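Local coordinates for mandelate racemase/muconate lactonizing protein (Dickeya dadantii, PDB 4IHC) that catalyses, at a low rate and with magnesium, the dehydration of D-mannonate and D-gluconate to 2-dehydro-3-deoxy-D-gluconate, neither being a likely physiological substrate, at residues A[220-225]-A[245-250]; A[270-275]-A[317-322]; A[231-236]-A[241-246]; A[275-280]-A[298-303]. One frame throughout, in Å; residues are numbered along the deposited sequence.

Interaction 1. Residues A[220-225]-A[245-250]; sequences EAYAKS and HDVHER. With MG (magnesium ion), chain I.
Tyr222, on helix 219-237, points its phenol at the end of strand 242-246 and meets His245 there. The two side chains approach from opposite directions, and Tyr222 OH lies 2.7 Å from His245 NE2 in a hydrogen bond whose proton either partner could supply. Their rings meet rim to rim, with planes only 19° apart and neither over the other's face, and the phenol oxygen sits at the imidazole edge, near its plane. Both side chains have CG anti to the backbone N (chi1 155° in Tyr222, -177° in His245), which sends each ring out across the gap between helix and strand. On the far side of the imidazole, ND1 is hydrogen-bonded to the carbonyl of Cys176, so both ring nitrogens are engaged and the ring's rotation is fixed. Val247, just past the strand, packs against the phenol oxygen: its CA is 3.5 Å and its CG2 3.8 Å from Tyr222 OH. Asp246, between these two residues, points away from the helix and gives OD2 to magnesium at 2.0 Å; Arg175 also hydrogen-bonds this oxygen. From Val247 to Arg250 the chain makes a type I' turn that carries His248, by similarity a proton donor/acceptor. Tyr222 also packs edge-to-face with Tyr181, the other probable proton donor/acceptor. The buried bond satisfies the phenol and NE2 together and probably acts as a second-shell link, joining the helix to the residue before a metal ligand.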
# COMPACT_ATOMS: atom_id res chain seq x y z
N GLU A 220 29.72 -2.05 -17.43
CA GLU A 220 29.03 -3.04 -18.26
C GLU A 220 29.90 -4.28 -18.51
O GLU A 220 29.39 -5.40 -18.44
CB GLU A 220 28.57 -2.41 -19.57
CG GLU A 220 27.40 -1.45 -19.39
CD GLU A 220 27.67 -0.08 -19.99
OE1 GLU A 220 28.80 0.44 -19.84
OE2 GLU A 220 26.75 0.49 -20.62
N ALA A 221 31.19 -4.08 -18.79
CA ALA A 221 32.12 -5.21 -18.97
C ALA A 221 32.17 -6.05 -17.69
O ALA A 221 32.12 -7.28 -17.71
CB ALA A 221 33.51 -4.73 -19.35
N TYR A 222 32.28 -5.37 -16.56
CA TYR A 222 32.29 -6.02 -15.26
C TYR A 222 31.03 -6.82 -15.05
O TYR A 222 31.08 -7.97 -14.64
CB TYR A 222 32.49 -4.98 -14.13
CG TYR A 222 31.92 -5.47 -12.82
CD1 TYR A 222 32.60 -6.42 -12.04
CD2 TYR A 222 30.68 -5.04 -12.39
CE1 TYR A 222 32.06 -6.88 -10.84
CE2 TYR A 222 30.14 -5.49 -11.19
CZ TYR A 222 30.83 -6.42 -10.42
OH TYR A 222 30.26 -6.86 -9.25
N ALA A 223 29.89 -6.23 -15.39
CA ALA A 223 28.62 -6.92 -15.15
C ALA A 223 28.50 -8.19 -15.97
O ALA A 223 28.13 -9.24 -15.44
CB ALA A 223 27.43 -5.99 -15.42
N LYS A 224 28.85 -8.12 -17.23
CA LYS A 224 28.80 -9.29 -18.05
C LYS A 224 29.72 -10.33 -17.49
O LYS A 224 29.45 -11.49 -17.57
CB LYS A 224 29.19 -8.98 -19.47
CG LYS A 224 28.02 -8.66 -20.27
CD LYS A 224 27.72 -7.26 -20.23
CE LYS A 224 26.50 -6.97 -21.07
NZ LYS A 224 26.64 -5.69 -21.68
N SER A 225 30.83 -9.91 -16.96
CA SER A 225 31.89 -10.87 -16.61
C SER A 225 31.60 -11.68 -15.35
O SER A 225 32.18 -12.75 -15.14
CB SER A 225 33.25 -10.17 -16.47
OG SER A 225 33.34 -9.55 -15.20
N HIS A 245 30.16 -12.38 -3.31
CA HIS A 245 30.65 -11.42 -4.30
C HIS A 245 30.20 -10.02 -3.90
O HIS A 245 29.06 -9.83 -3.51
CB HIS A 245 30.12 -11.75 -5.70
CG HIS A 245 30.65 -10.83 -6.76
ND1 HIS A 245 31.97 -10.83 -7.15
CD2 HIS A 245 30.03 -9.88 -7.51
CE1 HIS A 245 32.15 -9.90 -8.08
NE2 HIS A 245 30.99 -9.32 -8.33
N ASP A 246 31.12 -9.06 -4.00
CA ASP A 246 30.87 -7.66 -3.67
C ASP A 246 30.73 -6.78 -4.90
O ASP A 246 31.70 -6.51 -5.60
CB ASP A 246 32.06 -7.14 -2.84
CG ASP A 246 31.71 -5.92 -1.99
OD1 ASP A 246 30.75 -5.19 -2.32
OD2 ASP A 246 32.44 -5.67 -0.99
N VAL A 247 29.50 -6.32 -5.17
CA VAL A 247 29.25 -5.42 -6.28
C VAL A 247 29.76 -4.00 -5.96
O VAL A 247 30.13 -3.23 -6.86
CB VAL A 247 27.76 -5.35 -6.62
CG1 VAL A 247 27.49 -4.38 -7.77
CG2 VAL A 247 27.19 -6.73 -6.94
N HIS A 248 29.75 -3.64 -4.69
CA HIS A 248 30.44 -2.44 -4.25
C HIS A 248 29.88 -1.19 -4.91
O HIS A 248 30.65 -0.30 -5.27
CB HIS A 248 31.92 -2.57 -4.62
CG HIS A 248 32.85 -1.84 -3.72
ND1 HIS A 248 32.92 -0.46 -3.67
CD2 HIS A 248 33.79 -2.29 -2.86
CE1 HIS A 248 33.85 -0.10 -2.81
NE2 HIS A 248 34.39 -1.18 -2.30
N GLU A 249 28.56 -1.15 -5.10
CA GLU A 249 27.84 -0.03 -5.75
C GLU A 249 28.38 0.40 -7.15
O GLU A 249 28.24 1.55 -7.54
CB GLU A 249 27.74 1.18 -4.81
CG GLU A 249 29.05 1.95 -4.68
CD GLU A 249 29.04 3.03 -3.60
OE1 GLU A 249 30.12 3.52 -3.22
OE2 GLU A 249 27.94 3.40 -3.13
N ARG A 250 28.95 -0.52 -7.93
CA ARG A 250 29.64 -0.14 -9.18
C ARG A 250 28.79 -0.08 -10.44
O ARG A 250 29.27 0.38 -11.48
CB ARG A 250 30.82 -1.07 -9.46
CG ARG A 250 32.03 -0.84 -8.56
CD ARG A 250 32.61 0.55 -8.75
NE ARG A 250 33.78 0.75 -7.89
CZ ARG A 250 34.97 1.19 -8.29
NH1 ARG A 250 35.18 1.51 -9.56
NH2 ARG A 250 35.95 1.35 -7.41
MG MG I . 32.15 -4.43 0.58
O HOH W 1 30.85 -3.22 -0.37
O HOH W 2 33.58 -3.33 0.12

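Interaction 2. Residues A[270-275]-A[317-322]; sequences YLEDPV and YIRCHV. With MG (magnesium ion), chain I.
Segments 270-275 and 317-322 keep their backbones well apart, with CA atoms 7.9 Å from each other at Tyr270 and Tyr317 and 8.6 Å at Glu272 and Arg319, so side chains make the contact. Tyr270 CD2 lies 3.4 Å from Tyr317 CD2, over one face of the Tyr317 ring but toward its rim; the ring planes are inclined at 48°. The Tyr270 side chain is set between its own backbone N and carbonyl carbon (chi1 63°), and its OH lies 3.4 Å from Arg319 CD. That hydroxyl is hydrogen-bonded to the Tyr148 hydroxyl, and the Tyr317 hydroxyl to Arg344. Strand 294-296 runs between the two strands in the parallel barrel of the enolase superfamily, and Ser295 touches all four side chains from the middle. At the mouth, the extended Glu272 binds magnesium through OE2 at 1.9 Å. Arg319, bent at chi2 and chi3, crosses it at about a right angle and donates from NH2 to the same oxygen (3.2 Å, 149°), meeting it from above the carboxylate plane. The salt bridge is completed by Arg319 NE, 3.4 Å from Glu272 OE1. Arg319, a substrate-binding residue by similarity, is also paired through NH2 with Glu375.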
# COMPACT_ATOMS: atom_id res chain seq x y z
N TYR A 270 26.12 -14.55 -0.17
CA TYR A 270 25.46 -13.28 -0.44
C TYR A 270 26.11 -12.41 -1.50
O TYR A 270 27.31 -12.44 -1.69
CB TYR A 270 25.20 -12.47 0.83
CG TYR A 270 26.38 -11.99 1.67
CD1 TYR A 270 27.35 -11.12 1.16
CD2 TYR A 270 26.45 -12.31 3.03
CE1 TYR A 270 28.40 -10.65 1.96
CE2 TYR A 270 27.47 -11.83 3.83
CZ TYR A 270 28.45 -10.99 3.30
OH TYR A 270 29.44 -10.53 4.13
N LEU A 271 25.27 -11.64 -2.19
CA LEU A 271 25.71 -10.61 -3.10
C LEU A 271 25.68 -9.26 -2.35
O LEU A 271 24.63 -8.86 -1.85
CB LEU A 271 24.77 -10.58 -4.31
CG LEU A 271 25.07 -9.57 -5.43
CD1 LEU A 271 26.42 -9.84 -6.06
CD2 LEU A 271 24.00 -9.62 -6.51
N GLU A 272 26.82 -8.59 -2.27
CA GLU A 272 27.00 -7.46 -1.38
C GLU A 272 26.92 -6.11 -2.09
O GLU A 272 27.44 -5.96 -3.19
CB GLU A 272 28.35 -7.59 -0.67
CG GLU A 272 28.78 -6.35 0.07
CD GLU A 272 30.08 -6.54 0.82
OE1 GLU A 272 30.43 -7.72 1.08
OE2 GLU A 272 30.73 -5.53 1.17
N ASP A 273 26.28 -5.14 -1.44
CA ASP A 273 26.19 -3.77 -1.97
C ASP A 273 25.77 -3.67 -3.46
O ASP A 273 26.45 -3.06 -4.25
CB ASP A 273 27.49 -2.99 -1.69
CG ASP A 273 27.65 -2.60 -0.19
OD1 ASP A 273 26.80 -2.98 0.65
OD2 ASP A 273 28.66 -1.93 0.17
N PRO A 274 24.60 -4.22 -3.82
CA PRO A 274 24.12 -4.04 -5.19
C PRO A 274 23.79 -2.58 -5.49
O PRO A 274 23.81 -2.18 -6.65
CB PRO A 274 22.84 -4.90 -5.23
CG PRO A 274 22.41 -5.01 -3.83
CD PRO A 274 23.69 -5.04 -3.01
N VAL A 275 23.50 -1.79 -4.47
CA VAL A 275 23.20 -0.37 -4.68
C VAL A 275 23.88 0.49 -3.64
O VAL A 275 24.27 0.02 -2.55
CB VAL A 275 21.68 -0.08 -4.64
CG1 VAL A 275 20.94 -0.94 -5.67
CG2 VAL A 275 21.12 -0.28 -3.24
N TYR A 317 21.54 -9.77 5.19
CA TYR A 317 22.71 -9.62 6.05
C TYR A 317 22.95 -8.12 6.16
O TYR A 317 22.95 -7.41 5.16
CB TYR A 317 23.94 -10.30 5.43
CG TYR A 317 23.79 -11.81 5.33
CD1 TYR A 317 24.19 -12.64 6.38
CD2 TYR A 317 23.23 -12.39 4.20
CE1 TYR A 317 24.05 -14.02 6.30
CE2 TYR A 317 23.07 -13.77 4.10
CZ TYR A 317 23.47 -14.56 5.16
OH TYR A 317 23.32 -15.90 5.10
N ILE A 318 23.14 -7.65 7.38
CA ILE A 318 23.50 -6.26 7.63
C ILE A 318 25.03 -6.19 7.81
O ILE A 318 25.62 -6.95 8.63
CB ILE A 318 22.70 -5.70 8.84
CG1 ILE A 318 22.98 -4.21 9.04
CG2 ILE A 318 23.03 -6.46 10.12
CD1 ILE A 318 22.51 -3.36 7.87
N ARG A 319 25.68 -5.26 7.09
CA ARG A 319 27.14 -5.22 6.97
C ARG A 319 27.85 -4.03 7.59
O ARG A 319 28.97 -3.69 7.18
CB ARG A 319 27.53 -5.22 5.50
CG ARG A 319 27.20 -6.49 4.76
CD ARG A 319 28.39 -7.42 4.91
NE ARG A 319 29.56 -6.84 4.30
CZ ARG A 319 30.81 -7.09 4.67
NH1 ARG A 319 31.09 -7.91 5.68
NH2 ARG A 319 31.79 -6.50 4.02
N CYS A 320 27.24 -3.38 8.56
CA CYS A 320 27.80 -2.14 9.08
C CYS A 320 29.22 -2.28 9.59
O CYS A 320 29.62 -3.35 10.06
CB CYS A 320 26.90 -1.52 10.16
SG CYS A 320 25.27 -1.07 9.51
N HIS A 321 29.97 -1.20 9.45
CA HIS A 321 31.25 -1.02 10.12
C HIS A 321 30.92 -0.53 11.52
O HIS A 321 30.43 0.61 11.71
CB HIS A 321 32.07 0.05 9.38
CG HIS A 321 33.53 0.04 9.72
ND1 HIS A 321 34.48 -0.57 8.93
CD2 HIS A 321 34.20 0.60 10.76
CE1 HIS A 321 35.68 -0.39 9.46
NE2 HIS A 321 35.53 0.30 10.58
N VAL A 322 31.20 -1.37 12.50
CA VAL A 322 30.74 -1.14 13.85
C VAL A 322 31.11 0.25 14.41
O VAL A 322 30.26 0.96 15.00
CB VAL A 322 31.16 -2.29 14.80
CG1 VAL A 322 30.95 -1.90 16.25
CG2 VAL A 322 30.36 -3.57 14.47
MG MG I . 32.15 -4.43 0.58
O HOH W 1 30.85 -3.22 -0.37
O HOH W 2 33.58 -3.33 0.12

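Interaction 3. Residues A[231-236]-A[241-246]; sequences EHLRNK and IEFIHD. With MG (magnesium ion), chain I.
A helix and the strand that follows it in the barrel of the enolase-like C-terminal domain pack together here: helix 219-237 turns back through a short loop into strand 242-246. Arg234 carries most of the contact. Its guanidinium lies flat on Phe243, with centres 3.9 Å apart and planes at 23°, and Phe243 CD2 stands 3.4 Å from Arg234 CZ. The stack is offset, since NH1 sits toward the rim of the ring, and it counts as an off-centre cation-pi contact. A bend at chi2 (-59°) helps turn the arginine chain off the helix toward the strand, where the guanidinium comes over Phe243, and the two side chains slide past each other in opposite directions. At its edge, the guanidinium gives NH1 to Ile241 O in an almost straight bond of 2.8 Å (176°), with the acceptor oxygen in the guanidinium plane. NH1 also hydrogen-bonds the carbonyl of Gly238 and NE that of Tyr266, which together hold the group flat against the ring. Water 3 accepts a weak bond from Arg234 NH2 and a bond from Phe243 N, and donates to Glu242 OE1. Beside the stack, Leu233 CB packs 3.6 Å from Phe243 CE2. Leu233 also touches Val159 and Ile163 of helix 156-168, while Phe243 rests on Val174 and Cys176 of strand 173-178, so the phenylalanine fills the layer between the outer helices and the barrel strands.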
# COMPACT_ATOMS: atom_id res chain seq x y z
N GLU A 231 30.26 -19.37 -12.94
CA GLU A 231 30.02 -20.63 -13.63
C GLU A 231 31.33 -21.45 -13.66
O GLU A 231 31.32 -22.66 -13.50
CB GLU A 231 29.50 -20.38 -15.05
CG GLU A 231 29.09 -21.66 -15.77
CD GLU A 231 28.94 -21.48 -17.27
OE1 GLU A 231 29.29 -22.42 -18.02
OE2 GLU A 231 28.49 -20.40 -17.70
N HIS A 232 32.45 -20.77 -13.85
CA HIS A 232 33.73 -21.45 -13.82
C HIS A 232 34.03 -21.98 -12.41
O HIS A 232 34.22 -23.19 -12.21
CB HIS A 232 34.84 -20.53 -14.36
CG HIS A 232 36.23 -20.99 -14.03
ND1 HIS A 232 36.93 -21.89 -14.81
CD2 HIS A 232 37.06 -20.65 -13.01
CE1 HIS A 232 38.12 -22.09 -14.28
NE2 HIS A 232 38.22 -21.36 -13.18
N LEU A 233 34.02 -21.10 -11.41
CA LEU A 233 34.27 -21.53 -10.05
C LEU A 233 33.42 -22.75 -9.66
O LEU A 233 33.94 -23.73 -9.12
CB LEU A 233 34.09 -20.39 -9.04
CG LEU A 233 34.99 -19.17 -9.26
CD1 LEU A 233 34.64 -18.02 -8.33
CD2 LEU A 233 36.46 -19.57 -9.13
N ARG A 234 32.11 -22.72 -9.92
CA ARG A 234 31.26 -23.82 -9.48
C ARG A 234 31.60 -25.12 -10.22
O ARG A 234 31.59 -26.21 -9.63
CB ARG A 234 29.77 -23.48 -9.62
CG ARG A 234 29.26 -22.44 -8.64
CD ARG A 234 29.48 -22.90 -7.20
NE ARG A 234 28.74 -22.09 -6.25
CZ ARG A 234 28.96 -22.12 -4.94
NH1 ARG A 234 29.93 -22.89 -4.44
NH2 ARG A 234 28.23 -21.39 -4.12
N ASN A 235 31.90 -25.01 -11.51
CA ASN A 235 32.30 -26.19 -12.30
C ASN A 235 33.61 -26.80 -11.84
O ASN A 235 33.83 -27.99 -12.03
CB ASN A 235 32.41 -25.84 -13.78
CG ASN A 235 31.06 -25.74 -14.45
OD1 ASN A 235 30.05 -26.14 -13.87
ND2 ASN A 235 31.03 -25.20 -15.66
N LYS A 236 34.48 -25.99 -11.25
CA LYS A 236 35.79 -26.46 -10.81
C LYS A 236 35.88 -26.76 -9.31
O LYS A 236 36.70 -27.56 -8.88
CB LYS A 236 36.87 -25.46 -11.23
CG LYS A 236 37.15 -25.48 -12.72
CD LYS A 236 37.65 -26.86 -13.14
CE LYS A 236 37.28 -27.18 -14.58
NZ LYS A 236 38.17 -26.51 -15.57
N ILE A 241 31.75 -25.19 -1.09
CA ILE A 241 32.34 -23.93 -0.73
C ILE A 241 31.30 -22.81 -0.84
O ILE A 241 30.45 -22.82 -1.73
CB ILE A 241 33.57 -23.66 -1.64
CG1 ILE A 241 34.30 -22.38 -1.22
CG2 ILE A 241 33.16 -23.57 -3.10
CD1 ILE A 241 35.08 -22.56 0.05
N GLU A 242 31.33 -21.86 0.09
CA GLU A 242 30.39 -20.76 0.09
C GLU A 242 31.06 -19.55 -0.54
O GLU A 242 32.22 -19.28 -0.25
CB GLU A 242 29.97 -20.43 1.52
CG GLU A 242 29.19 -21.56 2.19
CD GLU A 242 27.83 -21.85 1.53
OE1 GLU A 242 27.21 -20.94 0.92
OE2 GLU A 242 27.38 -23.01 1.62
N PHE A 243 30.34 -18.84 -1.40
CA PHE A 243 30.93 -17.77 -2.21
C PHE A 243 30.24 -16.50 -1.88
O PHE A 243 29.02 -16.47 -1.80
CB PHE A 243 30.70 -17.96 -3.72
CG PHE A 243 31.51 -19.07 -4.34
CD1 PHE A 243 32.68 -19.52 -3.73
CD2 PHE A 243 31.14 -19.60 -5.56
CE1 PHE A 243 33.44 -20.51 -4.32
CE2 PHE A 243 31.90 -20.60 -6.15
CZ PHE A 243 33.05 -21.06 -5.52
N ILE A 244 31.02 -15.44 -1.76
CA ILE A 244 30.48 -14.11 -1.57
C ILE A 244 31.01 -13.22 -2.71
O ILE A 244 32.17 -13.30 -3.04
CB ILE A 244 30.97 -13.59 -0.23
CG1 ILE A 244 30.10 -14.18 0.88
CG2 ILE A 244 31.02 -12.06 -0.21
CD1 ILE A 244 30.68 -13.99 2.26
N HIS A 245 30.16 -12.38 -3.31
CA HIS A 245 30.65 -11.42 -4.30
C HIS A 245 30.20 -10.02 -3.90
O HIS A 245 29.06 -9.83 -3.51
CB HIS A 245 30.12 -11.75 -5.70
CG HIS A 245 30.65 -10.83 -6.76
ND1 HIS A 245 31.97 -10.83 -7.15
CD2 HIS A 245 30.03 -9.88 -7.51
CE1 HIS A 245 32.15 -9.90 -8.08
NE2 HIS A 245 30.99 -9.32 -8.33
N ASP A 246 31.12 -9.06 -4.00
CA ASP A 246 30.87 -7.66 -3.67
C ASP A 246 30.73 -6.78 -4.90
O ASP A 246 31.70 -6.51 -5.60
CB ASP A 246 32.06 -7.14 -2.84
CG ASP A 246 31.71 -5.92 -1.99
OD1 ASP A 246 30.75 -5.19 -2.32
OD2 ASP A 246 32.44 -5.67 -0.99
MG MG I . 32.15 -4.43 0.58
O HOH W 3 27.84 -20.04 -1.66
O HOH W 1 30.85 -3.22 -0.37
O HOH W 2 33.58 -3.33 0.12

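Interaction 4. Residues A[275-280]-A[298-303]; sequences VAPENI and ELFVNI. With MG (magnesium ion), chain I.
The ring of Phe300 meets Pro277 at its edge, where Pro277 CB comes near the ring plane at 4.1 Å from Phe300 CE1. A second residue of segment 275-280, Ile280, approaches the same ring obliquely, its CG2 4.2 Å from Phe300 CZ. Elsewhere the ring is packed against Glu305, Trp306 and Leu309 of helix 303-311. Phe300 has CG anti to its carbonyl carbon (chi1 -63°), which brings the ring rim close to Pro277, although the CA-CB bond does not point at it. The same pyrrolidine also meets Leu299: Pro277 CG is 3.6 Å from Leu299 CB, and Pro277 CD is 3.9 Å from Leu299 CD1, the two side chains crossing at about a right angle. Pro277, whose own loop follows strand 270-272, thus touches two successive residues of the loop after strand 294-296, Leu299 through CG and CD and Phe300 through CB. Just before Leu299, the extended side chain of Glu298 makes no contact with segment 275-280 and binds magnesium through OE1 at 2.3 Å. Its OE2 accepts a bond of 2.7 Å from water 2, itself a ligand of the metal, so both carboxylate oxygens serve the site. At the other end of the segment, Asn302 caps helix 303-311 by accepting the backbone N-H of Asn304. A neighbouring subunit packs over the same surface, where its Arg105 lies against Pro277 and its Tyr103 against Leu299. The contact between the loops is wholly apolar, so van der Waals packing is what joins them, one residue along the chain from a carboxylate that binds the metal.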
# COMPACT_ATOMS: atom_id res chain seq x y z
N VAL A 275 23.50 -1.79 -4.47
CA VAL A 275 23.20 -0.37 -4.68
C VAL A 275 23.88 0.49 -3.64
O VAL A 275 24.27 0.02 -2.55
CB VAL A 275 21.68 -0.08 -4.64
CG1 VAL A 275 20.94 -0.94 -5.67
CG2 VAL A 275 21.12 -0.28 -3.24
N ALA A 276 24.03 1.76 -3.98
CA ALA A 276 24.60 2.74 -3.09
C ALA A 276 23.55 3.06 -2.02
O ALA A 276 22.38 2.90 -2.25
CB ALA A 276 24.92 4.01 -3.88
N PRO A 277 23.98 3.61 -0.89
CA PRO A 277 23.06 3.98 0.15
C PRO A 277 22.04 4.98 -0.41
O PRO A 277 20.84 4.89 -0.13
CB PRO A 277 23.99 4.66 1.15
CG PRO A 277 25.28 3.91 0.99
CD PRO A 277 25.39 3.82 -0.50
N GLU A 278 22.50 5.86 -1.28
CA GLU A 278 21.64 6.85 -1.89
C GLU A 278 20.51 6.25 -2.74
O GLU A 278 19.57 6.96 -3.12
CB GLU A 278 22.48 7.83 -2.72
CG GLU A 278 23.45 8.69 -1.89
CD GLU A 278 24.77 7.98 -1.57
OE1 GLU A 278 25.03 6.88 -2.11
OE2 GLU A 278 25.55 8.54 -0.77
N ASN A 279 20.63 4.96 -3.06
CA ASN A 279 19.69 4.29 -3.98
C ASN A 279 18.96 3.12 -3.33
O ASN A 279 18.45 2.25 -4.05
CB ASN A 279 20.42 3.75 -5.23
CG ASN A 279 20.71 4.83 -6.26
OD1 ASN A 279 21.70 4.76 -7.01
ND2 ASN A 279 19.87 5.84 -6.30
N ILE A 280 18.88 3.08 -2.01
CA ILE A 280 18.31 1.90 -1.35
C ILE A 280 16.87 1.65 -1.76
O ILE A 280 16.37 0.54 -1.63
CB ILE A 280 18.37 1.99 0.18
CG1 ILE A 280 17.77 3.31 0.66
CG2 ILE A 280 19.79 1.76 0.69
CD1 ILE A 280 17.28 3.27 2.10
N GLU A 298 27.92 -1.62 4.77
CA GLU A 298 29.21 -1.14 5.24
C GLU A 298 29.28 0.41 5.18
O GLU A 298 29.88 1.02 6.07
CB GLU A 298 30.39 -1.79 4.51
CG GLU A 298 30.58 -1.25 3.12
CD GLU A 298 31.65 -2.02 2.36
OE1 GLU A 298 31.69 -3.27 2.48
OE2 GLU A 298 32.43 -1.37 1.65
N LEU A 299 28.63 1.03 4.18
CA LEU A 299 28.60 2.49 4.10
C LEU A 299 27.61 3.20 5.03
O LEU A 299 27.63 4.41 5.11
CB LEU A 299 28.35 2.97 2.67
CG LEU A 299 29.55 2.90 1.71
CD1 LEU A 299 29.10 3.11 0.28
CD2 LEU A 299 30.61 3.94 2.09
N PHE A 300 26.73 2.45 5.69
CA PHE A 300 25.64 3.08 6.47
C PHE A 300 26.13 3.86 7.70
O PHE A 300 27.07 3.43 8.38
CB PHE A 300 24.55 2.07 6.89
CG PHE A 300 23.80 1.43 5.74
CD1 PHE A 300 23.92 1.93 4.44
CD2 PHE A 300 22.96 0.33 5.96
CE1 PHE A 300 23.22 1.34 3.38
CE2 PHE A 300 22.25 -0.25 4.91
CZ PHE A 300 22.39 0.24 3.62
N VAL A 301 25.49 5.00 7.98
CA VAL A 301 25.86 5.90 9.06
C VAL A 301 24.60 6.47 9.75
O VAL A 301 24.70 7.25 10.70
CB VAL A 301 26.74 7.08 8.57
CG1 VAL A 301 28.09 6.59 8.07
CG2 VAL A 301 26.08 7.85 7.43
N ASN A 302 23.43 6.04 9.30
CA ASN A 302 22.17 6.66 9.69
C ASN A 302 21.10 5.59 9.77
O ASN A 302 21.01 4.72 8.88
CB ASN A 302 21.78 7.73 8.64
CG ASN A 302 20.75 8.71 9.14
OD1 ASN A 302 19.61 8.34 9.44
ND2 ASN A 302 21.14 9.98 9.25
N ILE A 303 20.30 5.64 10.83
CA ILE A 303 19.18 4.70 11.01
C ILE A 303 18.16 4.76 9.88
O ILE A 303 17.61 3.73 9.46
CB ILE A 303 18.44 4.92 12.35
CG1 ILE A 303 17.25 3.98 12.47
CG2 ILE A 303 17.81 6.29 12.43
CD1 ILE A 303 16.52 4.17 13.77
MG MG I . 32.15 -4.43 0.58
O HOH W 2 33.58 -3.33 0.12
O HOH W 1 30.85 -3.22 -0.37

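In the fold
All four contacts lie in the enolase-like C-terminal barrel. Along the chain, interactions 3 and 1 come first; both join helix 219-237 to strand 242-246, share His245 and Asp246, and have centres about 15 Å apart. Interaction 2 follows, spanning strands 270-272 and 317-318, and interaction 4 is nested within the loop it closes, sharing Val275, their centres about 9 Å apart. Strands 242-246 and 270-272 are neighbours, joined by a probable hydrogen bond from Glu272 N to His245 O. Interactions 3 and 4 have the most distant centres, about 26 Å apart. Asp246, Glu272 and Glu298, at or just past the ends of three successive strands, converge on one magnesium, so contacts spread through the barrel meet at its active-site mouth.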